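Penicillin binding protein 2X (Streptococcus thermophilus, PDB 5U47) probably cross-links the peptides of adjacent peptidoglycan strands as a penicillin-binding transpeptidase of the machinery that builds the septal cell wall. Local coordinates at residues Thr64-Glu72 / Asp128-Phe136; Ile323-Ser334 / Tyr353-Gln364. The protein carries 1 engineered substitution. One frame throughout, in Å; residues are numbered along the deposited sequence.

Contact 1: residues Thr64-Glu72 / Asp128-Phe136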
loop_
_atom_site.group_PDB
_atom_site.type_symbol
_atom_site.label_atom_id
_atom_site.label_comp_id
_atom_site.label_asym_id
_atom_site.label_seq_id
_atom_site.Cartn_x
_atom_site.Cartn_y
_atom_site.Cartn_z
ATOM N N THR A 64 -29.455 -30.093 -41.191
ATOM C CA THR A 64 -30.217 -31.287 -41.639
ATOM C C THR A 64 -31.442 -31.557 -40.748
ATOM O O THR A 64 -32.051 -32.629 -40.820
ATOM C CB THR A 64 -29.346 -32.568 -41.692
ATOM O OG1 THR A 64 -28.777 -32.835 -40.399
ATOM C CG2 THR A 64 -28.239 -32.426 -42.723
ATOM N N ARG A 65 -31.803 -30.566 -39.934
ATOM C CA ARG A 65 -32.940 -30.637 -39.011
ATOM C C ARG A 65 -32.793 -31.612 -37.857
ATOM O O ARG A 65 -33.790 -32.099 -37.339
ATOM C CB ARG A 65 -34.271 -30.849 -39.747
ATOM C CG ARG A 65 -34.569 -29.720 -40.695
ATOM C CD ARG A 65 -35.902 -29.894 -41.388
ATOM N NE ARG A 65 -36.097 -28.774 -42.295
ATOM C CZ ARG A 65 -35.530 -28.658 -43.496
ATOM N NH1 ARG A 65 -35.778 -27.578 -44.241
ATOM N NH2 ARG A 65 -34.716 -29.607 -43.965
ATOM N N GLU A 66 -31.550 -31.893 -37.453
ATOM C CA GLU A 66 -31.329 -32.689 -36.249
ATOM C C GLU A 66 -31.813 -31.781 -35.136
ATOM O O GLU A 66 -31.428 -30.606 -35.088
ATOM C CB GLU A 66 -29.845 -33.010 -36.005
ATOM C CG GLU A 66 -29.601 -33.790 -34.707
ATOM C CD GLU A 66 -28.132 -33.920 -34.318
ATOM O OE1 GLU A 66 -27.865 -34.545 -33.268
ATOM O OE2 GLU A 66 -27.245 -33.401 -35.038
ATOM N N LYS A 67 -32.661 -32.306 -34.260
ATOM C CA LYS A 67 -33.171 -31.516 -33.156
ATOM C C LYS A 67 -32.060 -31.346 -32.108
ATOM O O LYS A 67 -31.542 -32.332 -31.575
ATOM C CB LYS A 67 -34.402 -32.171 -32.547
ATOM C CG LYS A 67 -35.543 -32.346 -33.538
ATOM C CD LYS A 67 -36.750 -32.981 -32.877
ATOM C CE LYS A 67 -37.910 -33.103 -33.855
ATOM N NZ LYS A 67 -37.538 -33.887 -35.059
ATOM N N LEU A 68 -31.682 -30.100 -31.849
ATOM C CA LEU A 68 -30.631 -29.798 -30.858
ATOM C C LEU A 68 -31.212 -29.220 -29.563
ATOM O O LEU A 68 -30.463 -28.898 -28.627
ATOM C CB LEU A 68 -29.602 -28.840 -31.461
ATOM C CG LEU A 68 -28.928 -29.333 -32.758
ATOM C CD1 LEU A 68 -28.019 -28.259 -33.364
ATOM C CD2 LEU A 68 -28.139 -30.613 -32.508
ATOM N N TYR A 69 -32.545 -29.102 -29.518
ATOM C CA TYR A 69 -33.243 -28.562 -28.354
ATOM C C TYR A 69 -33.704 -29.700 -27.453
ATOM O O TYR A 69 -33.642 -30.874 -27.834
ATOM C CB TYR A 69 -34.442 -27.669 -28.772
ATOM C CG TYR A 69 -35.453 -28.303 -29.737
ATOM C CD1 TYR A 69 -35.235 -28.270 -31.112
ATOM C CD2 TYR A 69 -36.632 -28.911 -29.272
ATOM C CE1 TYR A 69 -36.137 -28.841 -32.002
ATOM C CE2 TYR A 69 -37.550 -29.481 -30.160
ATOM C CZ TYR A 69 -37.292 -29.440 -31.522
ATOM O OH TYR A 69 -38.163 -29.989 -32.422
ATOM N N VAL A 70 -34.106 -29.348 -26.235
ATOM C CA VAL A 70 -34.628 -30.343 -25.301
ATOM C C VAL A 70 -36.070 -30.627 -25.748
ATOM O O VAL A 70 -36.896 -29.710 -25.847
ATOM C CB VAL A 70 -34.551 -29.877 -23.826
ATOM C CG1 VAL A 70 -35.378 -28.613 -23.574
ATOM C CG2 VAL A 70 -34.985 -30.999 -22.884
ATOM N N GLN A 71 -36.364 -31.887 -26.037
ATOM C CA GLN A 71 -37.693 -32.236 -26.531
ATOM C C GLN A 71 -38.650 -32.500 -25.377
ATOM O O GLN A 71 -38.216 -32.897 -24.282
ATOM C CB GLN A 71 -37.605 -33.451 -27.451
ATOM C CG GLN A 71 -36.603 -33.274 -28.577
ATOM C CD GLN A 71 -36.653 -34.403 -29.586
ATOM O OE1 GLN A 71 -37.730 -34.811 -30.025
ATOM N NE2 GLN A 71 -35.482 -34.895 -29.981
ATOM N N GLU A 72 -39.944 -32.274 -25.621
ATOM C CA GLU A 72 -40.986 -32.494 -24.594
ATOM C C GLU A 72 -41.004 -33.930 -24.074
ATOM O O GLU A 72 -41.262 -34.150 -22.894
ATOM C CB GLU A 72 -42.372 -32.082 -25.095
ATOM C CG GLU A 72 -42.496 -30.585 -25.336
ATOM C CD GLU A 72 -43.927 -30.127 -25.560
ATOM O OE1 GLU A 72 -44.838 -30.593 -24.826
ATOM O OE2 GLU A 72 -44.141 -29.275 -26.455
ATOM N N ASP A 128 -25.478 -39.239 -21.006
ATOM C CA ASP A 128 -25.862 -40.663 -20.820
ATOM C C ASP A 128 -27.360 -40.897 -21.062
ATOM O O ASP A 128 -27.741 -41.961 -21.545
ATOM C CB ASP A 128 -25.455 -41.195 -19.432
ATOM C CG ASP A 128 -23.922 -41.245 -19.225
ATOM O OD1 ASP A 128 -23.155 -41.112 -20.213
ATOM O OD2 ASP A 128 -23.484 -41.421 -18.061
ATOM N N ALA A 129 -28.192 -39.904 -20.741
ATOM C CA ALA A 129 -29.652 -39.987 -20.970
ATOM C C ALA A 129 -30.072 -39.565 -22.389
ATOM O O ALA A 129 -31.262 -39.538 -22.699
ATOM C CB ALA A 129 -30.397 -39.142 -19.942
ATOM N N GLY A 130 -29.106 -39.211 -23.235
ATOM C CA GLY A 130 -29.404 -38.819 -24.616
ATOM C C GLY A 130 -30.182 -37.516 -24.756
ATOM O O GLY A 130 -30.884 -37.317 -25.737
ATOM N N ILE A 131 -30.036 -36.619 -23.784
ATOM C CA ILE A 131 -30.739 -35.340 -23.803
ATOM C C ILE A 131 -29.783 -34.234 -24.261
ATOM O O ILE A 131 -28.714 -34.035 -23.677
ATOM C CB ILE A 131 -31.293 -34.993 -22.407
ATOM C CG1 ILE A 131 -32.211 -36.114 -21.896
ATOM C CG2 ILE A 131 -32.051 -33.667 -22.445
ATOM C CD1 ILE A 131 -32.538 -36.027 -20.417
ATOM N N LYS A 132 -30.195 -33.528 -25.308
ATOM C CA LYS A 132 -29.459 -32.406 -25.879
ATOM C C LYS A 132 -30.202 -31.128 -25.539
ATOM O O LYS A 132 -31.381 -31.180 -25.199
ATOM C CB LYS A 132 -29.386 -32.558 -27.406
ATOM C CG LYS A 132 -28.485 -33.690 -27.855
ATOM C CD LYS A 132 -28.617 -33.984 -29.341
ATOM C CE LYS A 132 -27.474 -34.872 -29.821
ATOM N NZ LYS A 132 -27.322 -36.116 -29.009
ATOM N N GLY A 133 -29.517 -29.988 -25.628
ATOM C CA GLY A 133 -30.141 -28.680 -25.377
ATOM C C GLY A 133 -29.841 -28.036 -24.031
ATOM O O GLY A 133 -30.198 -26.873 -23.817
ATOM N N MET A 134 -29.224 -28.786 -23.114
ATOM C CA MET A 134 -28.859 -28.233 -21.793
ATOM C C MET A 134 -27.485 -27.608 -21.931
ATOM O O MET A 134 -26.629 -28.153 -22.626
ATOM C CB MET A 134 -28.863 -29.318 -20.712
ATOM C CG MET A 134 -30.194 -30.066 -20.602
ATOM S SD MET A 134 -31.616 -29.009 -20.223
ATOM C CE MET A 134 -31.173 -28.404 -18.589
ATOM N N ALA A 135 -27.272 -26.457 -21.300
ATOM C CA ALA A 135 -25.993 -25.768 -21.431
ATOM C C ALA A 135 -25.632 -25.022 -20.167
ATOM O O ALA A 135 -26.485 -24.774 -19.312
ATOM C CB ALA A 135 -26.026 -24.828 -22.633
ATOM N N PHE A 136 -24.360 -24.654 -20.052
ATOM C CA PHE A 136 -23.868 -23.958 -18.861
ATOM C C PHE A 136 -23.049 -22.729 -19.231
ATOM O O PHE A 136 -22.204 -22.802 -20.130
ATOM C CB PHE A 136 -23.020 -24.907 -18.023
ATOM C CG PHE A 136 -23.779 -26.096 -17.496
ATOM C CD1 PHE A 136 -24.427 -26.036 -16.272
ATOM C CD2 PHE A 136 -23.843 -27.280 -18.227
ATOM C CE1 PHE A 136 -25.123 -27.132 -15.776
ATOM C CE2 PHE A 136 -24.539 -28.379 -17.740
ATOM C CZ PHE A 136 -25.176 -28.304 -16.510
#
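G133 lies against the backbone of L68, Y69 and V70, its CA 3.3 Å from L68 O and 4.3 Å from the CA of Y69. With no side chain in the way, G133 CA rests directly on the 64-72 backbone. No hydrogen bond joins the segments. The nearest thing to one is a CA-H...O contact, V70 CA to K132 O at 3.4 Å, bent to 122° at the hydrogen.

In the dimerisation domain, helix 116-128 ends in a Schellman motif at G130, of positive phi, and the chain turns into strand 134-143. That strand runs antiparallel to strand 42-55, and I55 makes backbone hydrogen bonds to both V70 and G133, bridging the two segments.

Side chains extend the contact on both flanks. V70 and I131 lie side by side, pointing the same way, and their CG2 methyls meet at 4.0 Å. On the other flank K132 runs its aliphatic chain past the backbone carbonyls of K67 and L68. The extended chain of E66 crosses it at about a right angle, bringing OE1 to 3.5 Å from K132 CE. The bend at the end of the lysine (chi4 53°) leaves NZ 4.6 Å from E66 OE1, an attraction between opposite charges rather than a salt bridge.

Further out, F75 and V78 of helix 72-86 pack on V70, while Q74 and K77 of the same helix touch I131. L68 makes a backbone hydrogen bond with Y60 and lays its side chain on it, and S62 OG bonds to E66 N.

Contact 2: residues Ile323-Ser334 / Tyr353-Gln364; sequences IKVGDVEINDWS and YSSNVGMTMLEQ
D332, just past the 323-330 hairpin, reaches into the first turn of helix 356-366. From CB its CG turns beside its own backbone N (chi1 -73°), and the carboxylate then divides its oxygens. OD1 takes the N-H of V357 on its syn lone pair, 2.9 Å and nearly straight at 174°, with V357 CG2 resting 3.3 Å from the same oxygen. OD2 accepts from N319 and from S355 OG, the latter at a modelled 2.4 Å, too short to take at face value. S355 OG in turn caps the helix by accepting from G358 N.

Beyond D332, W333 NE1 donates to Y353 O at 2.8 Å, nearly in line with the carbonyl and in the indole plane, while W333 CZ2 sits over the rim of one face of the Y353 ring, the planes oblique at 31°. One water joins W333 N, S354 O and N356 N. At the open end of the hairpin, I330 and T360 meet tip to tip, and I323 CD1 lies 3.9 Å from M361 CG.

S354 OG bonds to K298 and K505, and N356 OD1 to K298, consistent with the SxN motif of penicillin-binding transpeptidases beside the SxxK serine, S295. By holding the V357 N-H, D332 braces the start of the helix, which carries N356 and follows closely on S354; the V357 and N319 donors would probably keep its carboxylate ionised.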
loop_
_atom_site.group_PDB
_atom_site.type_symbol
_atom_site.label_atom_id
_atom_site.label_comp_id
_atom_site.label_asym_id
_atom_site.label_seq_id
_atom_site.Cartn_x
_atom_site.Cartn_y
_atom_site.Cartn_z
ATOM N N ILE A 323 7.185 29.201 24.603
ATOM C CA ILE A 323 8.009 29.905 23.641
ATOM C C ILE A 323 7.083 30.534 22.620
ATOM O O ILE A 323 6.087 29.930 22.221
ATOM C CB ILE A 323 9.076 28.990 22.988
ATOM C CG1 ILE A 323 10.007 29.815 22.095
ATOM C CG2 ILE A 323 8.443 27.856 22.190
ATOM C CD1 ILE A 323 11.232 29.059 21.635
ATOM N N LYS A 324 7.419 31.749 22.203
ATOM C CA LYS A 324 6.571 32.502 21.295
ATOM C C LYS A 324 7.210 32.596 19.909
ATOM O O LYS A 324 8.377 32.935 19.785
ATOM C CB LYS A 324 6.344 33.894 21.877
ATOM C CG LYS A 324 4.973 34.482 21.596
ATOM C CD LYS A 324 4.832 35.856 22.247
ATOM C CE LYS A 324 3.372 36.279 22.394
ATOM N NZ LYS A 324 2.591 36.140 21.129
ATOM N N VAL A 325 6.439 32.265 18.881
ATOM C CA VAL A 325 6.893 32.351 17.499
ATOM C C VAL A 325 5.852 33.163 16.752
ATOM O O VAL A 325 4.694 32.751 16.656
ATOM C CB VAL A 325 7.040 30.968 16.848
ATOM C CG1 VAL A 325 7.408 31.113 15.376
ATOM C CG2 VAL A 325 8.083 30.156 17.597
ATOM N N GLY A 326 6.273 34.304 16.214
ATOM C CA GLY A 326 5.359 35.213 15.542
ATOM C C GLY A 326 4.402 35.736 16.599
ATOM O O GLY A 326 4.838 36.303 17.600
ATOM N N ASP A 327 3.109 35.490 16.386
ATOM C CA ASP A 327 2.055 35.893 17.306
ATOM C C ASP A 327 1.400 34.653 17.928
ATOM O O ASP A 327 0.273 34.726 18.406
ATOM C CB ASP A 327 1.006 36.734 16.557
ATOM C CG ASP A 327 1.594 38.009 15.933
ATOM O OD1 ASP A 327 2.429 38.684 16.581
ATOM O OD2 ASP A 327 1.197 38.353 14.799
ATOM N N VAL A 328 2.119 33.527 17.933
ATOM C CA VAL A 328 1.599 32.250 18.446
ATOM C C VAL A 328 2.397 31.773 19.665
ATOM O O VAL A 328 3.616 31.893 19.693
ATOM C CB VAL A 328 1.623 31.175 17.336
ATOM C CG1 VAL A 328 1.199 29.805 17.867
ATOM C CG2 VAL A 328 0.729 31.611 16.180
ATOM N N GLU A 329 1.688 31.221 20.653
ATOM C CA GLU A 329 2.269 30.740 21.912
ATOM C C GLU A 329 2.385 29.215 21.891
ATOM O O GLU A 329 1.397 28.529 21.664
ATOM C CB GLU A 329 1.357 31.159 23.077
ATOM C CG GLU A 329 1.891 30.883 24.484
ATOM C CD GLU A 329 2.940 31.882 24.969
ATOM O OE1 GLU A 329 3.186 32.916 24.295
ATOM O OE2 GLU A 329 3.510 31.631 26.055
ATOM N N ILE A 330 3.587 28.693 22.137
ATOM C CA ILE A 330 3.827 27.247 22.164
ATOM C C ILE A 330 4.123 26.813 23.600
ATOM O O ILE A 330 4.957 27.404 24.271
ATOM C CB ILE A 330 4.986 26.856 21.219
ATOM C CG1 ILE A 330 4.590 27.159 19.768
ATOM C CG2 ILE A 330 5.359 25.382 21.393
ATOM C CD1 ILE A 330 5.706 27.003 18.750
ATOM N N ASN A 331 3.438 25.770 24.054
ATOM C CA ASN A 331 3.595 25.250 25.410
ATOM C C ASN A 331 3.663 23.727 25.435
ATOM O O ASN A 331 3.244 23.059 24.490
ATOM C CB ASN A 331 2.424 25.730 26.266
ATOM C CG ASN A 331 2.497 27.213 26.577
ATOM O OD1 ASN A 331 3.341 27.665 27.361
ATOM N ND2 ASN A 331 1.584 27.976 25.999
ATOM N N ASP A 332 4.203 23.182 26.523
ATOM C CA ASP A 332 4.288 21.730 26.688
ATOM C C ASP A 332 2.965 21.148 27.188
ATOM O O ASP A 332 2.135 21.857 27.767
ATOM C CB ASP A 332 5.460 21.347 27.599
ATOM C CG ASP A 332 6.818 21.518 26.909
ATOM O OD1 ASP A 332 6.841 21.835 25.699
ATOM O OD2 ASP A 332 7.864 21.313 27.564
ATOM N N TRP A 333 2.780 19.852 26.950
ATOM C CA TRP A 333 1.541 19.155 27.322
ATOM C C TRP A 333 1.187 19.262 28.808
ATOM O O TRP A 333 0.031 19.479 29.158
ATOM C CB TRP A 333 1.578 17.671 26.876
ATOM C CG TRP A 333 2.681 16.832 27.485
ATOM C CD1 TRP A 333 3.911 16.577 26.944
ATOM C CD2 TRP A 333 2.640 16.118 28.734
ATOM N NE1 TRP A 333 4.640 15.762 27.780
ATOM C CE2 TRP A 333 3.885 15.463 28.882
ATOM C CE3 TRP A 333 1.675 15.967 29.737
ATOM C CZ2 TRP A 333 4.191 14.674 29.997
ATOM C CZ3 TRP A 333 1.981 15.182 30.851
ATOM C CH2 TRP A 333 3.232 14.550 30.969
ATOM N N SER A 334 2.182 19.128 29.674
ATOM C CA SER A 334 1.953 19.182 31.110
ATOM C C SER A 334 1.528 20.585 31.582
ATOM O O SER A 334 0.776 20.710 32.550
ATOM C CB SER A 334 3.200 18.717 31.850
ATOM O OG SER A 334 4.319 19.481 31.453
ATOM N N TYR A 353 10.411 13.473 27.084
ATOM C CA TYR A 353 9.204 14.064 27.630
ATOM C C TYR A 353 8.243 14.584 26.573
ATOM O O TYR A 353 7.119 14.971 26.887
ATOM C CB TYR A 353 9.655 15.221 28.549
ATOM C CG TYR A 353 8.619 15.844 29.441
ATOM C CD1 TYR A 353 8.215 15.201 30.605
ATOM C CD2 TYR A 353 8.095 17.118 29.172
ATOM C CE1 TYR A 353 7.288 15.772 31.457
ATOM C CE2 TYR A 353 7.164 17.710 30.030
ATOM C CZ TYR A 353 6.765 17.022 31.167
ATOM O OH TYR A 353 5.853 17.569 32.043
ATOM N N SER A 354 8.690 14.585 25.322
ATOM C CA SER A 354 7.927 15.116 24.200
ATOM C C SER A 354 7.588 16.602 24.444
ATOM O O SER A 354 6.449 17.033 24.284
ATOM C CB SER A 354 6.685 14.286 23.925
ATOM O OG SER A 354 6.254 14.482 22.578
ATOM N N SER A 355 8.611 17.371 24.802
ATOM C CA SER A 355 8.476 18.803 25.021
ATOM C C SER A 355 8.459 19.579 23.705
ATOM O O SER A 355 9.469 19.627 23.008
ATOM C CB SER A 355 9.634 19.313 25.886
ATOM O OG SER A 355 9.627 20.734 25.993
ATOM N N ASN A 356 7.312 20.176 23.372
ATOM C CA ASN A 356 7.189 21.031 22.179
ATOM C C ASN A 356 8.136 22.236 22.244
ATOM O O ASN A 356 8.675 22.669 21.219
ATOM C CB ASN A 356 5.769 21.577 22.024
ATOM C CG ASN A 356 4.778 20.542 21.573
ATOM O OD1 ASN A 356 5.128 19.434 21.159
ATOM N ND2 ASN A 356 3.520 20.913 21.619
ATOM N N VAL A 357 8.318 22.779 23.445
ATOM C CA VAL A 357 9.196 23.931 23.662
ATOM C C VAL A 357 10.646 23.573 23.344
ATOM O O VAL A 357 11.331 24.298 22.609
ATOM C CB VAL A 357 9.085 24.453 25.113
ATOM C CG1 VAL A 357 10.123 25.521 25.392
ATOM C CG2 VAL A 357 7.677 24.981 25.393
ATOM N N GLY A 358 11.104 22.451 23.892
ATOM C CA GLY A 358 12.465 21.986 23.668
ATOM C C GLY A 358 12.728 21.740 22.194
ATOM O O GLY A 358 13.785 22.095 21.671
ATOM N N MET A 359 11.752 21.160 21.512
ATOM C CA MET A 359 11.922 20.868 20.085
ATOM C C MET A 359 11.874 22.160 19.268
ATOM O O MET A 359 12.677 22.356 18.365
ATOM C CB MET A 359 10.896 19.841 19.611
ATOM C CG MET A 359 11.026 18.458 20.244
ATOM S SD MET A 359 12.683 17.745 20.414
ATOM C CE MET A 359 13.234 18.325 22.005
ATOM N N THR A 360 10.964 23.059 19.613
ATOM C CA THR A 360 10.902 24.346 18.930
ATOM C C THR A 360 12.239 25.096 19.094
ATOM O O THR A 360 12.728 25.692 18.148
ATOM C CB THR A 360 9.739 25.179 19.448
ATOM O OG1 THR A 360 8.525 24.455 19.229
ATOM C CG2 THR A 360 9.680 26.534 18.737
ATOM N N MET A 361 12.835 25.033 20.284
ATOM C CA MET A 361 14.148 25.650 20.499
ATOM C C MET A 361 15.206 25.047 19.562
ATOM O O MET A 361 16.034 25.778 19.007
ATOM C CB MET A 361 14.585 25.534 21.968
ATOM C CG MET A 361 13.873 26.506 22.890
ATOM S SD MET A 361 14.124 26.137 24.640
ATOM C CE MET A 361 13.473 27.616 25.412
ATOM N N LEU A 362 15.173 23.723 19.376
ATOM C CA LEU A 362 16.122 23.053 18.473
ATOM C C LEU A 362 15.917 23.524 17.034
ATOM O O LEU A 362 16.892 23.740 16.304
ATOM C CB LEU A 362 16.006 21.520 18.559
ATOM C CG LEU A 362 16.517 20.862 19.849
ATOM C CD1 LEU A 362 16.297 19.352 19.823
ATOM C CD2 LEU A 362 17.990 21.195 20.077
ATOM N N GLU A 363 14.648 23.694 16.647
ATOM C CA GLU A 363 14.284 24.201 15.318
ATOM C C GLU A 363 14.829 25.616 15.090
ATOM O O GLU A 363 15.345 25.906 14.013
ATOM C CB GLU A 363 12.761 24.195 15.129
ATOM C CG GLU A 363 12.275 24.478 13.706
ATOM C CD GLU A 363 12.288 25.946 13.290
ATOM O OE1 GLU A 363 12.029 26.829 14.118
ATOM O OE2 GLU A 363 12.548 26.213 12.099
ATOM N N GLN A 364 14.705 26.473 16.102
ATOM C CA GLN A 364 15.201 27.854 16.016
ATOM C C GLN A 364 16.729 27.907 15.966
ATOM O O GLN A 364 17.296 28.773 15.313
ATOM C CB GLN A 364 14.684 28.693 17.190
ATOM C CG GLN A 364 13.179 28.933 17.175
ATOM C CD GLN A 364 12.696 29.787 18.337
ATOM O OE1 GLN A 364 13.483 30.261 19.158
ATOM N NE2 GLN A 364 11.392 29.987 18.407
HETATM O O HOH W 1 4.759 19.120 24.789
#

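In the fold
From the N terminus the chain runs out along strand 42-55 into the loop that holds 64-72. Helices 72-86, 90-97 and 116-128 follow before it returns at 128-136, where contact 1 closes this largely helical excursion and ties its entrance to the start of strand 134-143. The chain goes on into the transpeptidase domain, where contact 2 closes a much shorter loop, through helix 347-352, and joins the small hairpin 323-330 to helix 356-366. The two loops are in series, neither nesting nor crossing. The centres of contact 1 and contact 2 lie about 85 Å apart, on opposite sides of the chain's centre. The nearest atoms of contact 1 and contact 2 are about 63 Å apart.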